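Mandelate racemase/muconate lactonizing enzyme family protein (Roseovarius nubinhibens ISM, PDB 3U4F) probably works as a magnesium-dependent hydro-lyase or related enzyme of the enolase superfamily, with its active site in a TIM-type barrel. Local coordinates at residues T133-A138 against G162-K167; P303-C308 against G329-F334. All coordinates share one frame; numbering follows the deposited sequence.

Contact 1 of 2, residues T133-A138 against G162-K167; sequences TIRAYA and GFDAFK. With GAI (guanidine), chain F.
A138 lies beside F166 in the first parallel pairing of the TIM-type barrel, where helix 147-161 links the strands in a beta-alpha-beta crossover. Two backbone bonds set the register: A138 N donates to A165 O at 3.0 Å, and K167 N to A138 O at 2.8 Å. The unit illustrates how one strand pair can serve three environments.

Toward the N-terminal end of the pairing, R135 reaches over as a fully extended chain and meets D164 in a salt bridge. It grips side-on, yet both nitrogens go to one oxygen: NE lies 2.8 Å from D164 OD1, on the syn lone pair, while NH2, 3.0 Å from D164 OD1, comes from above the carboxylate plane. The guanidinium and carboxylate stand 80° apart, so the carboxylate is not paired edge to edge with the arginine. One water bridges A136 O and D164 N nearby.

On the face that carries A138 and F166, packing is aromatic. F163, from the loop before the strand, turns one ring face onto A138 CB, which sits 3.9 Å from the ring centroid and only 11° off the normal, a CH-pi contact. A136 O lies at the edge of the same ring, and F166 CD1 touches A138 CB as well.

Y137 and K167 lie away from A138 and F166, and both side chains also touch L203 of strand 201-205. CG of Y137 lies between its backbone N and carbonyl carbon, bringing the phenol obliquely across the lysine chain, CE1 nearest K167 CB. The lysine kinks at chi3 (86°), which helps bring NZ to the phenol end. There it donates to Y137 OH at 2.9 Å, makes a salt bridge with E231 and lies 2.8 Å from guanidine N3.

Contact 2 of 2, residues P303-C308 against G329-F334; sequences PVTPHC and GKYLEF. With GAI (guanidine), chain F.
A water oxygen is gripped from three directions between P306 and E333: it donates to P306 O and to Y331 O and accepts from E333 N at 3.0 Å. It links the backbones where P306 faces Y331 and E333; the segments' end-to-end directions differ by only 13°. Direct bonds appear at the two ends. Backbone meets backbone at one, where G329 N gives its hydrogen to V304 O at 2.6 Å; at the other, backbone meets side chain, C308 N binding E333 OE1 at 3.1 Å from above the carboxylate plane.

The glycine brings its CA to 3.2 Å from T305 OG1, and a second water links that hydroxyl to K330 N. The threonine's methyl, CG2, is anti to the backbone N and points at Y331 O and the ring edge of Y331.

E333 extends with CG anti to its backbone N (chi1 -176°), which carries the carboxylate alongside H307, the two pointing the same way with their planes 75° apart. Its OE2 accepts from guanidine N1 at 2.7 Å and is hydrogen-bonded to S139 OG. H307 turns its ring edge to the ligand, CD2 3.3 Å from guanidine N3, while ND1 is hydrogen-bonded to D280, recalling the His-Asp pair of mandelate racemase.

In the barrel, segment 303-308 takes the place of the seventh strand, bonded through its backbone to V277, with helix 313-322 packing on P306, C308 and L332, while strand 332-335 closes the ring against strand 132-139.

Both contacts are largely buried and sit on neighbouring parts of one barrel, with strand 132-139 of contact 1 lying directly beside strand 332-335 of contact 2. R135 O and Y137 N probably bond to L332 N and O, and the Y137 and Y331 rings meet edge to face. Contact 1 is a regular parallel pairing whose N-terminal end carries a salt bridge that reaches the surface at D164; contact 2, nearer the centre of the chain, relies more on waters and a carboxylate to join irregular backbone. Their chemistry converges at the mouth of the barrel, where K167, H307 and E333 approach the same guanidine close to magnesium.

Contact 1 of 2, residues T133-A138 against G162-K167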
loop_
_atom_site.group_PDB
_atom_site.type_symbol
_atom_site.label_atom_id
_atom_site.label_comp_id
_atom_site.label_asym_id
_atom_site.label_seq_id
_atom_site.Cartn_x
_atom_site.Cartn_y
_atom_site.Cartn_z
ATOM N N THR A 133 14.416 -15.680 27.985
ATOM C CA THR A 133 15.213 -14.552 27.548
ATOM C C THR A 133 15.454 -14.600 26.034
ATOM O O THR A 133 15.312 -15.652 25.402
ATOM C CB THR A 133 16.595 -14.565 28.220
ATOM O OG1 THR A 133 17.186 -15.827 27.941
ATOM C CG2 THR A 133 16.465 -14.390 29.763
ATOM N N ILE A 134 15.842 -13.440 25.498
ATOM C CA ILE A 134 16.168 -13.247 24.078
ATOM C C ILE A 134 17.372 -12.333 24.016
ATOM O O ILE A 134 17.371 -11.219 24.577
ATOM C CB ILE A 134 15.009 -12.531 23.295
ATOM C CG1 ILE A 134 13.684 -13.247 23.460
ATOM C CG2 ILE A 134 15.299 -12.504 21.779
ATOM C CD1 ILE A 134 12.817 -12.672 24.551
ATOM N N ARG A 135 18.383 -12.765 23.271
ATOM C CA ARG A 135 19.544 -11.938 23.017
ATOM C C ARG A 135 19.107 -10.690 22.299
ATOM O O ARG A 135 18.328 -10.782 21.350
ATOM C CB ARG A 135 20.522 -12.677 22.097
ATOM C CG ARG A 135 21.820 -11.896 21.836
ATOM C CD ARG A 135 22.743 -12.726 20.958
ATOM N NE ARG A 135 23.990 -12.025 20.665
ATOM C CZ ARG A 135 24.819 -12.370 19.676
ATOM N NH1 ARG A 135 24.504 -13.362 18.858
ATOM N NH2 ARG A 135 25.936 -11.686 19.483
ATOM N N ALA A 136 19.617 -9.535 22.721
ATOM C CA ALA A 136 19.239 -8.284 22.033
ATOM C C ALA A 136 20.449 -7.678 21.330
ATOM O O ALA A 136 21.587 -7.825 21.802
ATOM C CB ALA A 136 18.670 -7.293 23.018
ATOM N N TYR A 137 20.224 -6.997 20.205
ATOM C CA TYR A 137 21.270 -6.128 19.684
ATOM C C TYR A 137 20.899 -4.661 19.870
ATOM O O TYR A 137 19.738 -4.283 19.684
ATOM C CB TYR A 137 21.632 -6.464 18.228
ATOM C CG TYR A 137 20.629 -6.120 17.121
ATOM C CD1 TYR A 137 20.665 -4.879 16.489
ATOM C CD2 TYR A 137 19.740 -7.090 16.639
ATOM C CE1 TYR A 137 19.771 -4.576 15.428
ATOM C CE2 TYR A 137 18.870 -6.833 15.584
ATOM C CZ TYR A 137 18.894 -5.568 14.972
ATOM O OH TYR A 137 18.040 -5.298 13.914
ATOM N N ALA A 138 21.893 -3.856 20.246
ATOM C CA ALA A 138 21.767 -2.410 20.399
ATOM C C ALA A 138 21.665 -1.762 19.018
ATOM O O ALA A 138 22.578 -1.856 18.214
ATOM C CB ALA A 138 22.958 -1.856 21.160
ATOM N N GLY A 162 25.330 -4.949 28.935
ATOM C CA GLY A 162 25.861 -6.249 28.557
ATOM C C GLY A 162 25.610 -6.641 27.110
ATOM O O GLY A 162 25.772 -7.809 26.756
ATOM N N PHE A 163 25.177 -5.689 26.271
ATOM C CA PHE A 163 24.990 -5.986 24.838
ATOM C C PHE A 163 26.288 -6.562 24.270
ATOM O O PHE A 163 27.362 -6.093 24.640
ATOM C CB PHE A 163 24.679 -4.706 24.033
ATOM C CG PHE A 163 23.341 -4.082 24.335
ATOM C CD1 PHE A 163 22.160 -4.651 23.850
ATOM C CD2 PHE A 163 23.264 -2.903 25.068
ATOM C CE1 PHE A 163 20.912 -4.041 24.101
ATOM C CE2 PHE A 163 22.026 -2.286 25.329
ATOM C CZ PHE A 163 20.843 -2.875 24.853
ATOM N N ASP A 164 26.183 -7.542 23.369
ATOM C CA ASP A 164 27.359 -8.061 22.645
ATOM C C ASP A 164 27.136 -8.055 21.134
ATOM O O ASP A 164 27.850 -8.719 20.398
ATOM C CB ASP A 164 27.730 -9.467 23.128
ATOM C CG ASP A 164 26.713 -10.539 22.738
ATOM O OD1 ASP A 164 25.679 -10.262 22.078
ATOM O OD2 ASP A 164 26.967 -11.710 23.112
ATOM N N ALA A 165 26.100 -7.333 20.703
ATOM C CA ALA A 165 25.756 -7.142 19.287
ATOM C C ALA A 165 25.263 -5.710 19.090
ATOM O O ALA A 165 24.544 -5.170 19.945
ATOM C CB ALA A 165 24.665 -8.129 18.884
ATOM N N PHE A 166 25.633 -5.100 17.966
ATOM C CA PHE A 166 25.450 -3.652 17.776
ATOM C C PHE A 166 25.193 -3.370 16.296
ATOM O O PHE A 166 25.920 -3.870 15.440
ATOM C CB PHE A 166 26.697 -2.862 18.211
ATOM C CG PHE A 166 27.182 -3.197 19.605
ATOM C CD1 PHE A 166 26.781 -2.437 20.689
ATOM C CD2 PHE A 166 28.031 -4.275 19.810
ATOM C CE1 PHE A 166 27.215 -2.752 21.984
ATOM C CE2 PHE A 166 28.451 -4.625 21.089
ATOM C CZ PHE A 166 28.035 -3.855 22.181
ATOM N N LYS A 167 24.163 -2.576 16.001
ATOM C CA LYS A 167 23.877 -2.229 14.604
ATOM C C LYS A 167 24.013 -0.726 14.381
ATOM O O LYS A 167 23.464 0.075 15.157
ATOM C CB LYS A 167 22.486 -2.732 14.155
ATOM C CG LYS A 167 22.216 -2.514 12.661
ATOM C CD LYS A 167 20.971 -3.247 12.183
ATOM C CE LYS A 167 19.730 -2.406 12.409
ATOM N NZ LYS A 167 18.560 -3.198 11.955
HETATM C C GAI F . 15.991 -0.818 11.111
HETATM N N1 GAI F . 15.926 -0.260 12.292
HETATM N N2 GAI F . 15.811 -0.151 9.916
HETATM N N3 GAI F . 16.197 -2.142 11.002
HETATM O O HOH W 1 23.514 -8.828 23.421
#

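Contact 2 of 2, residues P303-C308 against G329-F334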
loop_
_atom_site.group_PDB
_atom_site.type_symbol
_atom_site.label_atom_id
_atom_site.label_comp_id
_atom_site.label_asym_id
_atom_site.label_seq_id
_atom_site.Cartn_x
_atom_site.Cartn_y
_atom_site.Cartn_z
ATOM N N PRO A 303 16.277 -17.974 8.625
ATOM C CA PRO A 303 15.879 -17.443 9.932
ATOM C C PRO A 303 15.095 -16.139 9.849
ATOM O O PRO A 303 15.143 -15.439 8.822
ATOM C CB PRO A 303 17.204 -17.178 10.649
ATOM C CG PRO A 303 18.225 -17.111 9.575
ATOM C CD PRO A 303 17.720 -17.829 8.365
ATOM N N VAL A 304 14.443 -15.811 10.963
ATOM C CA VAL A 304 13.546 -14.658 11.068
ATOM C C VAL A 304 14.054 -13.741 12.177
ATOM O O VAL A 304 14.116 -14.127 13.350
ATOM C CB VAL A 304 12.103 -15.092 11.353
ATOM C CG1 VAL A 304 11.198 -13.848 11.507
ATOM C CG2 VAL A 304 11.582 -16.052 10.263
ATOM N N THR A 305 14.461 -12.541 11.793
ATOM C CA THR A 305 14.985 -11.551 12.735
ATOM C C THR A 305 14.172 -10.271 12.519
ATOM O O THR A 305 14.538 -9.429 11.713
ATOM C CB THR A 305 16.507 -11.306 12.493
ATOM O OG1 THR A 305 17.205 -12.527 12.757
ATOM C CG2 THR A 305 17.052 -10.259 13.446
ATOM N N PRO A 306 13.046 -10.137 13.234
ATOM C CA PRO A 306 12.104 -9.050 12.901
ATOM C C PRO A 306 12.648 -7.656 13.153
ATOM O O PRO A 306 13.577 -7.470 13.924
ATOM C CB PRO A 306 10.910 -9.331 13.836
ATOM C CG PRO A 306 10.952 -10.804 14.033
ATOM C CD PRO A 306 12.461 -11.050 14.216
ATOM N N HIS A 307 12.029 -6.674 12.496
ATOM C CA HIS A 307 12.357 -5.292 12.676
ATOM C C HIS A 307 11.500 -4.780 13.816
ATOM O O HIS A 307 10.297 -5.045 13.907
ATOM C CB HIS A 307 11.998 -4.548 11.380
ATOM C CG HIS A 307 11.936 -3.061 11.514
ATOM N ND1 HIS A 307 10.757 -2.388 11.766
ATOM C CD2 HIS A 307 12.893 -2.113 11.375
ATOM C CE1 HIS A 307 10.997 -1.084 11.783
ATOM N NE2 HIS A 307 12.282 -0.892 11.548
ATOM N N CYS A 308 12.111 -4.030 14.695
ATOM C CA CYS A 308 11.301 -3.324 15.687
ATOM C C CYS A 308 12.133 -2.190 16.113
ATOM O O CYS A 308 13.150 -2.402 16.776
ATOM C CB CYS A 308 10.846 -4.214 16.878
ATOM S SG CYS A 308 11.908 -5.461 17.483
ATOM N N GLY A 329 15.751 -15.900 14.399
ATOM C CA GLY A 329 17.105 -15.401 14.177
ATOM C C GLY A 329 17.910 -15.168 15.452
ATOM O O GLY A 329 17.535 -15.642 16.546
ATOM N N LYS A 330 19.002 -14.407 15.337
ATOM C CA LYS A 330 20.013 -14.399 16.397
ATOM C C LYS A 330 19.673 -13.520 17.585
ATOM O O LYS A 330 20.231 -13.680 18.663
ATOM C CB LYS A 330 21.377 -13.973 15.843
ATOM C CG LYS A 330 21.966 -14.932 14.803
ATOM C CD LYS A 330 23.209 -14.311 14.149
ATOM C CE LYS A 330 23.917 -15.317 13.220
ATOM N NZ LYS A 330 25.044 -14.590 12.531
ATOM N N TYR A 331 18.790 -12.551 17.369
ATOM C CA TYR A 331 18.622 -11.466 18.322
ATOM C C TYR A 331 17.440 -10.559 17.995
ATOM O O TYR A 331 16.960 -10.501 16.863
ATOM C CB TYR A 331 19.894 -10.597 18.511
ATOM C CG TYR A 331 20.823 -10.562 17.297
ATOM C CD1 TYR A 331 22.187 -10.736 17.447
ATOM C CD2 TYR A 331 20.312 -10.349 16.008
ATOM C CE1 TYR A 331 23.056 -10.705 16.313
ATOM C CE2 TYR A 331 21.154 -10.345 14.871
ATOM C CZ TYR A 331 22.520 -10.540 15.048
ATOM O OH TYR A 331 23.332 -10.533 13.946
ATOM N N LEU A 332 17.008 -9.895 19.056
ATOM C CA LEU A 332 15.975 -8.871 19.074
ATOM C C LEU A 332 16.588 -7.512 18.730
ATOM O O LEU A 332 17.519 -7.089 19.403
ATOM C CB LEU A 332 15.438 -8.814 20.509
ATOM C CG LEU A 332 14.465 -7.681 20.841
ATOM C CD1 LEU A 332 13.110 -8.025 20.222
ATOM C CD2 LEU A 332 14.343 -7.483 22.364
ATOM N N GLU A 333 16.033 -6.813 17.731
ATOM C CA GLU A 333 16.388 -5.409 17.510
ATOM C C GLU A 333 15.932 -4.544 18.685
ATOM O O GLU A 333 14.754 -4.508 19.008
ATOM C CB GLU A 333 15.750 -4.861 16.237
ATOM C CG GLU A 333 16.237 -3.424 16.015
ATOM C CD GLU A 333 15.907 -2.863 14.675
ATOM O OE1 GLU A 333 15.031 -3.417 13.987
ATOM O OE2 GLU A 333 16.558 -1.846 14.323
ATOM N N PHE A 334 16.871 -3.849 19.311
ATOM C CA PHE A 334 16.563 -3.085 20.505
ATOM C C PHE A 334 17.079 -1.679 20.322
ATOM O O PHE A 334 18.286 -1.434 20.406
ATOM C CB PHE A 334 17.195 -3.709 21.751
ATOM C CG PHE A 334 16.674 -3.100 23.038
ATOM C CD1 PHE A 334 15.519 -3.606 23.645
ATOM C CD2 PHE A 334 17.329 -2.012 23.617
ATOM C CE1 PHE A 334 15.021 -3.023 24.818
ATOM C CE2 PHE A 334 16.827 -1.406 24.788
ATOM C CZ PHE A 334 15.696 -1.915 25.388
HETATM C C GAI F . 15.991 -0.818 11.111
HETATM N N1 GAI F . 15.926 -0.260 12.292
HETATM N N2 GAI F . 15.811 -0.151 9.916
HETATM N N3 GAI F . 16.197 -2.142 11.002
HETATM O O HOH W 2 19.832 -13.204 12.608
HETATM O O HOH W 3 14.586 -8.848 16.090
#